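Fructokinase (Silicibacter sp., PDB 3C8U) probably transfers the terminal phosphate of ATP to fructose, and has a fold consistent with that of P-loop kinases. Local coordinates at residues A53-M58 / I128-Y133; G60-N65 / E81-E86. All coordinates share one frame; numbering follows the deposited sequence. Where two conformers were deposited one is given.

After helix 4-14, strand 23-28 and helix 36-48 lead into strand 53-57. That strand is one half of interaction 1, whose other half, 128-133, comes 70 residues later and closes a large loop beside the edge of the parallel sheet. Interaction 2 is nested wholly inside this loop: just past the strand, 60-65 meets 81-86 and closes a short excursion that contains helix 65-68. Helix 85-97 and the antiparallel hairpin of strands 101-107 and 112-120 follow before the chain returns to the sheet in strand 126-131. The two contacts touch where M58 and Y133 pack against F83.

Interaction 1: residues A53-M58 / I128-Y133; sequences AEVVPM and IIEGNY
E54, V56 and M58 share four backbone hydrogen bonds with I128 and E130 in the parallel pattern: I128 bonds E54 and V56, the neighbours of its bridge partner V55, and E130 bonds V56 and M58 on either side of P57. The shortest runs from V56 N to I128 O (2.7 Å); V56 O in turn accepts E130 N. M58 N to E130 O (2.9 Å) continues the pairing. This is the edge pair of a parallel sheet with strand order 2-3-1-4-5, consistent with a P-loop kinase fold, since strand 126-131 lies between 53-57 and 23-28. Among the apolar contacts, I129 CD1 meets V56 CB at 3.6 Å, the two side chains lying alongside; the selenomethionine M58 lays CG on G131 CA (3.5 Å), and its CE reaches the edge of the Y133 ring. On the other face a methyl meets a carboxylate, V55 CG1 touching E130 CD at 3.5 Å. E130 CG lies between the backbone N and the carbonyl carbon (chi1 77°) and the chain is extended beyond it; OE1 bonds S39 OG and OE2 bonds S36 OG. An alanine at E130 would probably leave both serine hydroxyls without this partner and open a gap beside V55 CG1.

Interaction 2: residues G60-N65 / E81-E86; sequences GFHLDN and ETFDFE
F61 and L63 pair with T82 and D84 through two nearly straight backbone hydrogen bonds, D84 N to F61 O (2.7 Å) and L63 N to T82 O (2.9 Å), which flank a single bridge between H62 and F83. The CA of F83 also approaches F61 O, at 3.5 Å. On one side of this bridge the rings of H62 and F83 form an oblique pair, the side chains lying side by side and pointing the same way, with ring planes inclined by 37° and centroids 4.2 Å apart. The ring of F83 brings CZ over a face of the imidazole, toward its rim, 3.4 Å from H62 NE2. H62 ND1 is hydrogen-bonded to D59 O, which helps fix the rotation of the ring, and the imidazole is stacked with F106. L63 crosses D84 at about a right angle, CD2 to CB 3.9 Å, while its CG rests 3.5 Å from T82 O. The D84 side chain, with CG anti to the backbone N (chi1 178°), crosses the F61 ring obliquely; its OD1 accepts G87 N. T82 OG1 is hydrogen-bonded to A79 O and G78 N, just before the segment. The arrangement is an isolated beta bridge between two loops, with D84 at the centre of an inverse gamma turn and as the N-cap of helix 85-97.

Interaction 1: residues A53-M58 / I128-Y133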
loop_
_atom_site.group_PDB
_atom_site.type_symbol
_atom_site.label_atom_id
_atom_site.label_comp_id
_atom_site.label_asym_id
_atom_site.label_seq_id
_atom_site.Cartn_x
_atom_site.Cartn_y
_atom_site.Cartn_z
ATOM N N ALA A 53 -0.724 -15.840 -5.329
ATOM C CA ALA A 53 -0.631 -14.416 -5.063
ATOM C C ALA A 53 -0.152 -14.185 -3.670
ATOM O O ALA A 53 -0.403 -14.976 -2.760
ATOM C CB ALA A 53 -2.017 -13.748 -5.235
ATOM N N GLU A 54 0.566 -13.083 -3.535
ATOM C CA GLU A 54 1.054 -12.591 -2.245
ATOM C C GLU A 54 1.000 -11.075 -2.154
ATOM O O GLU A 54 1.046 -10.383 -3.161
ATOM C CB GLU A 54 2.469 -13.104 -2.004
ATOM C CG GLU A 54 2.487 -14.590 -1.705
ATOM C CD GLU A 54 3.871 -15.180 -1.610
ATOM O OE1 GLU A 54 4.569 -14.907 -0.615
ATOM O OE2 GLU A 54 4.246 -15.945 -2.520
ATOM N N VAL A 55 0.933 -10.599 -0.925
ATOM C CA VAL A 55 0.834 -9.169 -0.645
ATOM C C VAL A 55 2.222 -8.599 -0.360
ATOM O O VAL A 55 2.944 -9.097 0.493
ATOM C CB VAL A 55 -0.140 -8.868 0.523
ATOM C CG1 VAL A 55 -0.195 -7.349 0.768
ATOM C CG2 VAL A 55 -1.561 -9.443 0.221
ATOM N N VAL A 56 2.560 -7.543 -1.093
ATOM C CA VAL A 56 3.846 -6.844 -0.954
ATOM C C VAL A 56 3.563 -5.413 -0.453
ATOM O O VAL A 56 3.081 -4.554 -1.195
ATOM C CB VAL A 56 4.627 -6.821 -2.282
ATOM C CG1 VAL A 56 5.940 -5.924 -2.142
ATOM C CG2 VAL A 56 4.937 -8.260 -2.772
ATOM N N PRO A 57 3.803 -5.147 0.833
ATOM C CA PRO A 57 3.565 -3.764 1.257
ATOM C C PRO A 57 4.652 -2.778 0.868
ATOM O O PRO A 57 5.841 -3.127 0.796
ATOM C CB PRO A 57 3.535 -3.880 2.780
ATOM C CG PRO A 57 3.407 -5.296 3.058
ATOM C CD PRO A 57 4.056 -6.015 1.984
HETATM N N MSE A 58 4.229 -1.539 0.661
HETATM C CA MSE A 58 5.159 -0.426 0.372
HETATM C C MSE A 58 5.831 0.159 1.614
HETATM O O MSE A 58 6.790 0.867 1.500
HETATM C CB MSE A 58 4.514 0.673 -0.498
HETATM C CG MSE A 58 3.646 1.674 0.130
HETATM SE SE MSE A 58 3.439 3.371 -0.967
HETATM C CE MSE A 58 5.075 4.174 -0.573
ATOM N N ILE A 128 0.354 -8.473 -5.167
ATOM C CA ILE A 128 -0.598 -7.454 -4.790
ATOM C C ILE A 128 0.205 -6.474 -3.963
ATOM O O ILE A 128 0.614 -6.780 -2.847
ATOM C CB ILE A 128 -1.769 -7.969 -3.968
ATOM C CG1 ILE A 128 -2.555 -9.019 -4.757
ATOM C CG2 ILE A 128 -2.664 -6.786 -3.505
ATOM C CD1 ILE A 128 -3.551 -9.694 -3.914
ATOM N N ILE A 129 0.441 -5.316 -4.566
ATOM C CA ILE A 129 1.263 -4.264 -3.968
ATOM C C ILE A 129 0.274 -3.363 -3.258
ATOM O O ILE A 129 -0.684 -2.906 -3.860
ATOM C CB ILE A 129 2.026 -3.438 -5.030
ATOM C CG1 ILE A 129 2.809 -4.323 -6.006
ATOM C CG2 ILE A 129 2.940 -2.352 -4.359
ATOM C CD1 ILE A 129 3.684 -5.307 -5.367
ATOM N N GLU A 130 0.482 -3.167 -1.959
ATOM C CA GLU A 130 -0.424 -2.383 -1.154
ATOM C C GLU A 130 0.284 -1.188 -0.549
ATOM O O GLU A 130 1.392 -1.273 -0.051
ATOM C CB GLU A 130 -1.170 -3.240 -0.100
ATOM C CG GLU A 130 -0.374 -3.618 1.095
ATOM C CD GLU A 130 -1.179 -4.294 2.181
ATOM O OE1 GLU A 130 -2.388 -4.518 1.997
ATOM O OE2 GLU A 130 -0.569 -4.651 3.212
ATOM N N GLY A 131 -0.376 -0.048 -0.661
ATOM C CA GLY A 131 0.145 1.217 -0.077
ATOM C C GLY A 131 -0.807 2.384 -0.165
ATOM O O GLY A 131 -1.874 2.295 -0.728
ATOM N N ASN A 132 -0.369 3.521 0.340
ATOM C CA ASN A 132 -1.198 4.716 0.335
ATOM C C ASN A 132 -1.092 5.534 -0.951
ATOM O O ASN A 132 -1.976 6.314 -1.257
ATOM C CB ASN A 132 -0.860 5.573 1.562
ATOM C CG ASN A 132 -1.169 4.853 2.861
ATOM O OD1 ASN A 132 -2.194 4.157 2.968
ATOM N ND2 ASN A 132 -0.309 5.002 3.837
ATOM N N TYR A 133 0.023 5.370 -1.670
ATOM C CA TYR A 133 0.371 6.259 -2.797
ATOM C C TYR A 133 0.509 5.571 -4.143
ATOM O O TYR A 133 1.376 5.939 -4.931
ATOM C CB TYR A 133 1.663 7.043 -2.481
ATOM C CG TYR A 133 1.562 7.760 -1.151
ATOM C CD1 TYR A 133 0.615 8.762 -0.955
ATOM C CD2 TYR A 133 2.376 7.415 -0.086
ATOM C CE1 TYR A 133 0.495 9.402 0.270
ATOM C CE2 TYR A 133 2.258 8.052 1.139
ATOM C CZ TYR A 133 1.321 9.041 1.310
ATOM O OH TYR A 133 1.206 9.672 2.537
#

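Interaction 2: residues G60-N65 / E81-E86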
loop_
_atom_site.group_PDB
_atom_site.type_symbol
_atom_site.label_atom_id
_atom_site.label_comp_id
_atom_site.label_asym_id
_atom_site.label_seq_id
_atom_site.Cartn_x
_atom_site.Cartn_y
_atom_site.Cartn_z
ATOM N N GLY A 60 7.839 -0.796 3.774
ATOM C CA GLY A 60 9.256 -1.140 3.982
ATOM C C GLY A 60 10.163 -0.088 3.388
ATOM O O GLY A 60 11.372 -0.078 3.608
ATOM N N PHE A 61 9.545 0.811 2.633
ATOM C CA PHE A 61 10.267 1.837 1.884
ATOM C C PHE A 61 10.274 3.190 2.544
ATOM O O PHE A 61 10.738 4.165 1.972
ATOM C CB PHE A 61 9.773 1.893 0.433
ATOM C CG PHE A 61 10.287 0.731 -0.363
ATOM C CD1 PHE A 61 11.533 0.802 -0.963
ATOM C CD2 PHE A 61 9.590 -0.469 -0.387
ATOM C CE1 PHE A 61 12.045 -0.271 -1.627
ATOM C CE2 PHE A 61 10.108 -1.564 -1.044
ATOM C CZ PHE A 61 11.329 -1.471 -1.665
ATOM N N HIS A 62 9.787 3.233 3.777
ATOM C CA HIS A 62 9.987 4.442 4.575
ATOM C C HIS A 62 11.478 4.692 4.680
ATOM O O HIS A 62 12.291 3.773 4.868
ATOM C CB HIS A 62 9.505 4.293 6.019
ATOM C CG HIS A 62 8.054 4.518 6.238
ATOM N ND1 HIS A 62 7.140 3.490 6.217
ATOM C CD2 HIS A 62 7.362 5.636 6.583
ATOM C CE1 HIS A 62 5.940 3.970 6.507
ATOM N NE2 HIS A 62 6.053 5.261 6.759
ATOM N N LEU A 63 11.834 5.961 4.636
ATOM C CA LEU A 63 13.185 6.360 5.029
ATOM C C LEU A 63 13.338 6.177 6.529
ATOM O O LEU A 63 12.367 6.290 7.276
ATOM C CB LEU A 63 13.423 7.833 4.701
ATOM C CG LEU A 63 13.469 8.209 3.232
ATOM C CD1 LEU A 63 13.940 9.683 3.122
ATOM C CD2 LEU A 63 14.375 7.262 2.492
ATOM N N ASP A 64 14.580 5.979 6.971
ATOM C CA ASP A 64 14.868 5.876 8.407
ATOM C C ASP A 64 14.797 7.257 9.039
ATOM O O ASP A 64 15.054 8.276 8.399
ATOM C CB ASP A 64 16.247 5.274 8.650
ATOM C CG ASP A 64 16.484 4.890 10.116
ATOM O OD1 ASP A 64 15.990 3.812 10.535
ATOM O OD2 ASP A 64 17.226 5.622 10.803
ATOM N N ASN A 65 14.498 7.266 10.321
ATOM C CA ASN A 65 14.402 8.512 11.089
ATOM C C ASN A 65 15.705 9.314 11.038
ATOM O O ASN A 65 15.706 10.533 11.147
ATOM C CB ASN A 65 14.031 8.212 12.554
ATOM C CG ASN A 65 12.637 7.724 12.688
ATOM O OD1 ASN A 65 11.872 7.782 11.726
ATOM N ND2 ASN A 65 12.275 7.224 13.875
ATOM N N GLU A 81 6.853 12.158 0.704
ATOM C CA GLU A 81 8.262 12.576 0.601
ATOM C C GLU A 81 9.152 11.888 1.646
ATOM O O GLU A 81 10.393 11.948 1.605
ATOM C CB GLU A 81 8.422 14.091 0.674
ATOM C CG GLU A 81 7.984 14.676 1.967
ATOM C CD GLU A 81 6.564 15.206 1.939
ATOM O OE1 GLU A 81 5.660 14.569 1.313
ATOM O OE2 GLU A 81 6.367 16.260 2.591
ATOM N N THR A 82 8.513 11.165 2.537
ATOM C CA THR A 82 9.222 10.388 3.546
ATOM C C THR A 82 9.485 8.945 3.121
ATOM O O THR A 82 10.021 8.148 3.874
ATOM C CB THR A 82 8.522 10.463 4.932
ATOM O OG1 THR A 82 7.324 9.663 4.963
ATOM C CG2 THR A 82 8.208 11.928 5.239
ATOM N N PHE A 83 9.137 8.635 1.887
ATOM C CA PHE A 83 9.406 7.298 1.322
ATOM C C PHE A 83 10.562 7.337 0.338
ATOM O O PHE A 83 10.820 8.347 -0.296
ATOM C CB PHE A 83 8.169 6.740 0.618
ATOM C CG PHE A 83 7.119 6.231 1.575
ATOM C CD1 PHE A 83 6.220 7.099 2.137
ATOM C CD2 PHE A 83 7.089 4.908 1.956
ATOM C CE1 PHE A 83 5.307 6.667 3.043
ATOM C CE2 PHE A 83 6.146 4.458 2.873
ATOM C CZ PHE A 83 5.270 5.334 3.415
ATOM N N ASP A 84 11.261 6.212 0.258
ATOM C CA ASP A 84 12.257 5.977 -0.799
ATOM C C ASP A 84 11.528 5.631 -2.085
ATOM O O ASP A 84 11.375 4.462 -2.431
ATOM C CB ASP A 84 13.224 4.854 -0.391
ATOM C CG ASP A 84 14.232 4.522 -1.452
ATOM O OD1 ASP A 84 14.447 5.337 -2.398
ATOM O OD2 ASP A 84 14.787 3.403 -1.359
ATOM N N PHE A 85 11.049 6.660 -2.782
ATOM C CA PHE A 85 10.255 6.445 -4.011
ATOM C C PHE A 85 11.028 5.679 -5.084
ATOM O O PHE A 85 10.554 4.707 -5.644
ATOM C CB PHE A 85 9.762 7.755 -4.626
ATOM C CG PHE A 85 9.222 7.550 -6.012
ATOM C CD1 PHE A 85 7.990 6.946 -6.194
ATOM C CD2 PHE A 85 9.966 7.905 -7.136
ATOM C CE1 PHE A 85 7.521 6.694 -7.477
ATOM C CE2 PHE A 85 9.489 7.647 -8.419
ATOM C CZ PHE A 85 8.274 7.050 -8.572
ATOM N N GLU A 86 12.263 6.105 -5.334
ATOM C CA GLU A 86 13.075 5.518 -6.395
ATOM C C GLU A 86 13.352 4.038 -6.095
ATOM O O GLU A 86 13.335 3.194 -6.992
ATOM C CB GLU A 86 14.394 6.301 -6.626
ATOM C CG GLU A 86 14.236 7.777 -7.033
ATOM C CD GLU A 86 15.524 8.394 -7.624
ATOM O OE1 GLU A 86 15.974 7.937 -8.694
ATOM O OE2 GLU A 86 16.098 9.327 -7.016
#